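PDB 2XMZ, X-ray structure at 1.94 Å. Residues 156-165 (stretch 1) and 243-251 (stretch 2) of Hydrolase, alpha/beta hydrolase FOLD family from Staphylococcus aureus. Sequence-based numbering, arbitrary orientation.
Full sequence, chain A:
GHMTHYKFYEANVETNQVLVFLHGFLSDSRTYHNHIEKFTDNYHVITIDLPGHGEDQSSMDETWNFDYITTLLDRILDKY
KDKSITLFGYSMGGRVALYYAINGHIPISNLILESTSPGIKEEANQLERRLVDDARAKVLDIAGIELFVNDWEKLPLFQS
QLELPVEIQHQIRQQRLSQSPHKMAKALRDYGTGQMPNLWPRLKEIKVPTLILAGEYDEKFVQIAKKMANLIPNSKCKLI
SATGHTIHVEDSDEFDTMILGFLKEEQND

Stretch 1, residues 156-165: PLFQSQLELP
Stretch 2, residues 243-251: TGHTIHVED

Residues 156-163 form a 3-10 segment, held by i to i+3 bonds such as Gln161 N to Phe158 O (2.9 Å) and continued by Leu164 N to Gln161 O (2.8 Å). In stretch 2, residues 243-246 run as a loop into a short helix, 247-250. The two backbones come nearest, by CA atoms, at Ser160 and Gly244 (5.5 Å), with Leu157 near His245 (6.7 Å between CA atoms) and Leu164 near Glu250 (6.9 Å between CA atoms). Taken end to end, the two stretches run in roughly the same direction, although the pairing does not rise steadily: it steps back from His245 to Gly244 before reaching Glu250.

Glu250 (chi1 m, chi2 t) ties the loop to the 3-10 segment: OE1 accepts Gly244 N at 2.8 Å, while OE2 receives a very short hydrogen bond from Ser160 OG (chi1 p) at 2.5 Å. Gly244 leaves room for that hydroxyl; an ideal CB would lie 2.1 Å from Ser160 OG. Two waters extend the polar seam. One donates to Leu157 O and Ser160 OG and accepts from His245 N; the other accepts from Gln161 NE2 and Thr246 N and donates to Glu250 OE2. Gln161 (m, t) also brings NE2 within 3.1 Å of Thr246 OG1.

Apolar contacts border this network. Leu157 (t, p) covers one face of the His245 ring, its CD2 4.3 Å from the centroid, and Leu164 (m, t) sets CD1 4.1 Å from Val249 CG1.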

# COMPACT_ATOMS: atom_id res chain seq x y z
N PRO A 156 8.18 9.50 14.19
CA PRO A 156 6.90 9.98 14.73
C PRO A 156 5.69 9.34 14.04
O PRO A 156 4.66 9.09 14.67
CB PRO A 156 6.94 11.48 14.45
CG PRO A 156 8.39 11.84 14.40
CD PRO A 156 9.11 10.61 13.88
N LEU A 157 5.83 9.07 12.74
CA LEU A 157 4.79 8.43 11.96
C LEU A 157 4.28 7.16 12.65
O LEU A 157 3.09 6.84 12.55
CB LEU A 157 5.31 8.09 10.56
CG LEU A 157 4.32 7.60 9.51
CD1 LEU A 157 3.17 8.59 9.36
CD2 LEU A 157 5.04 7.38 8.19
N PHE A 158 5.18 6.46 13.34
CA PHE A 158 4.85 5.18 13.94
C PHE A 158 4.67 5.18 15.45
O PHE A 158 4.56 4.12 16.06
CB PHE A 158 5.90 4.15 13.55
CG PHE A 158 6.04 3.97 12.07
CD1 PHE A 158 4.97 3.50 11.32
CD2 PHE A 158 7.24 4.28 11.44
CE1 PHE A 158 5.09 3.33 9.93
CE2 PHE A 158 7.38 4.14 10.06
CZ PHE A 158 6.29 3.65 9.31
N GLN A 159 4.61 6.37 16.05
CA GLN A 159 4.53 6.49 17.50
C GLN A 159 3.38 5.66 18.10
O GLN A 159 3.53 5.03 19.15
CB GLN A 159 4.43 7.96 17.92
CG GLN A 159 4.52 8.20 19.39
CD GLN A 159 4.54 9.67 19.75
OE1 GLN A 159 4.77 10.03 20.91
NE2 GLN A 159 4.30 10.53 18.76
N SER A 160 2.24 5.65 17.41
CA SER A 160 1.06 4.93 17.88
C SER A 160 1.31 3.42 18.01
O SER A 160 0.64 2.75 18.78
CB SER A 160 -0.13 5.17 16.95
OG SER A 160 0.09 4.52 15.72
N GLN A 161 2.28 2.90 17.27
CA GLN A 161 2.61 1.46 17.37
C GLN A 161 3.22 1.06 18.71
O GLN A 161 3.11 -0.10 19.11
CB GLN A 161 3.52 1.02 16.23
CG GLN A 161 2.85 1.10 14.86
CD GLN A 161 3.67 0.49 13.75
OE1 GLN A 161 4.77 -0.05 13.98
NE2 GLN A 161 3.14 0.56 12.52
N LEU A 162 3.86 2.01 19.39
CA LEU A 162 4.53 1.74 20.67
C LEU A 162 3.52 1.30 21.73
O LEU A 162 3.88 0.77 22.79
CB LEU A 162 5.31 2.96 21.15
CG LEU A 162 6.40 3.50 20.22
CD1 LEU A 162 6.70 4.96 20.56
CD2 LEU A 162 7.68 2.64 20.26
N GLU A 163 2.25 1.51 21.40
CA GLU A 163 1.14 1.16 22.26
C GLU A 163 0.51 -0.21 21.92
O GLU A 163 -0.37 -0.68 22.64
CB GLU A 163 0.07 2.26 22.19
CG GLU A 163 0.43 3.51 23.01
CD GLU A 163 0.32 3.27 24.50
OE1 GLU A 163 1.23 2.65 25.09
OE2 GLU A 163 -0.70 3.71 25.08
N LEU A 164 0.96 -0.83 20.83
CA LEU A 164 0.40 -2.11 20.39
C LEU A 164 0.80 -3.26 21.31
O LEU A 164 1.77 -3.14 22.06
CB LEU A 164 0.80 -2.41 18.94
CG LEU A 164 0.08 -1.51 17.93
CD1 LEU A 164 0.66 -1.66 16.54
CD2 LEU A 164 -1.45 -1.72 17.94
N PRO A 165 0.04 -4.38 21.26
CA PRO A 165 0.43 -5.52 22.07
C PRO A 165 1.79 -6.02 21.59
O PRO A 165 2.08 -5.94 20.40
CB PRO A 165 -0.66 -6.57 21.77
CG PRO A 165 -1.81 -5.78 21.24
CD PRO A 165 -1.17 -4.67 20.46
N THR A 243 -6.38 5.24 15.90
CA THR A 243 -5.32 4.53 15.19
C THR A 243 -4.36 5.50 14.50
O THR A 243 -4.74 6.61 14.17
CB THR A 243 -5.85 3.54 14.10
OG1 THR A 243 -6.71 4.23 13.19
CG2 THR A 243 -6.59 2.38 14.73
N GLY A 244 -3.13 5.04 14.28
CA GLY A 244 -2.16 5.78 13.49
C GLY A 244 -2.11 5.34 12.05
O GLY A 244 -3.15 5.08 11.41
N HIS A 245 -0.91 5.24 11.53
CA HIS A 245 -0.70 5.05 10.10
C HIS A 245 -1.16 3.67 9.62
O HIS A 245 -1.89 3.56 8.62
CB HIS A 245 0.78 5.26 9.78
CG HIS A 245 1.05 5.48 8.33
ND1 HIS A 245 0.63 6.61 7.66
CD2 HIS A 245 1.72 4.73 7.43
CE1 HIS A 245 1.02 6.54 6.40
NE2 HIS A 245 1.70 5.42 6.24
N THR A 246 -0.74 2.62 10.33
CA THR A 246 -1.05 1.24 9.91
C THR A 246 -2.34 0.77 10.58
O THR A 246 -2.32 -0.07 11.49
CB THR A 246 0.10 0.28 10.21
OG1 THR A 246 1.36 0.92 9.97
CG2 THR A 246 0.00 -0.97 9.34
N ILE A 247 -3.44 1.32 10.10
CA ILE A 247 -4.77 1.02 10.63
C ILE A 247 -5.06 -0.49 10.60
O ILE A 247 -5.55 -1.04 11.59
CB ILE A 247 -5.89 1.69 9.82
CG1 ILE A 247 -5.60 3.18 9.57
CG2 ILE A 247 -7.24 1.50 10.54
CD1 ILE A 247 -6.48 3.78 8.46
N HIS A 248 -4.74 -1.16 9.49
CA HIS A 248 -5.09 -2.59 9.35
C HIS A 248 -4.43 -3.47 10.41
O HIS A 248 -4.81 -4.63 10.61
CB HIS A 248 -4.85 -3.11 7.91
CG HIS A 248 -3.42 -3.20 7.49
ND1 HIS A 248 -2.82 -2.26 6.67
CD2 HIS A 248 -2.48 -4.15 7.70
CE1 HIS A 248 -1.57 -2.60 6.45
NE2 HIS A 248 -1.34 -3.76 7.05
N VAL A 249 -3.44 -2.92 11.10
CA VAL A 249 -2.79 -3.64 12.20
C VAL A 249 -3.28 -3.18 13.59
O VAL A 249 -3.31 -3.97 14.53
CB VAL A 249 -1.26 -3.50 12.11
CG1 VAL A 249 -0.60 -3.97 13.37
CG2 VAL A 249 -0.74 -4.31 10.95
N GLU A 250 -3.63 -1.90 13.71
CA GLU A 250 -3.92 -1.32 15.02
C GLU A 250 -5.37 -1.55 15.42
O GLU A 250 -5.67 -1.75 16.60
CB GLU A 250 -3.60 0.18 15.04
CG GLU A 250 -2.13 0.49 14.78
CD GLU A 250 -1.72 1.90 15.18
OE1 GLU A 250 -2.59 2.69 15.62
OE2 GLU A 250 -0.52 2.21 15.04
N ASP A 251 -6.26 -1.52 14.42
CA ASP A 251 -7.65 -1.93 14.59
C ASP A 251 -8.10 -2.76 13.39
O ASP A 251 -8.80 -2.26 12.49
CB ASP A 251 -8.56 -0.71 14.74
CG ASP A 251 -9.91 -1.07 15.35
OD1 ASP A 251 -10.26 -2.28 15.37
OD2 ASP A 251 -10.61 -0.14 15.81
O HOH W 1 1.40 5.00 13.35
O HOH W 2 0.63 2.49 12.83
O HOH W 3 3.56 -0.81 10.03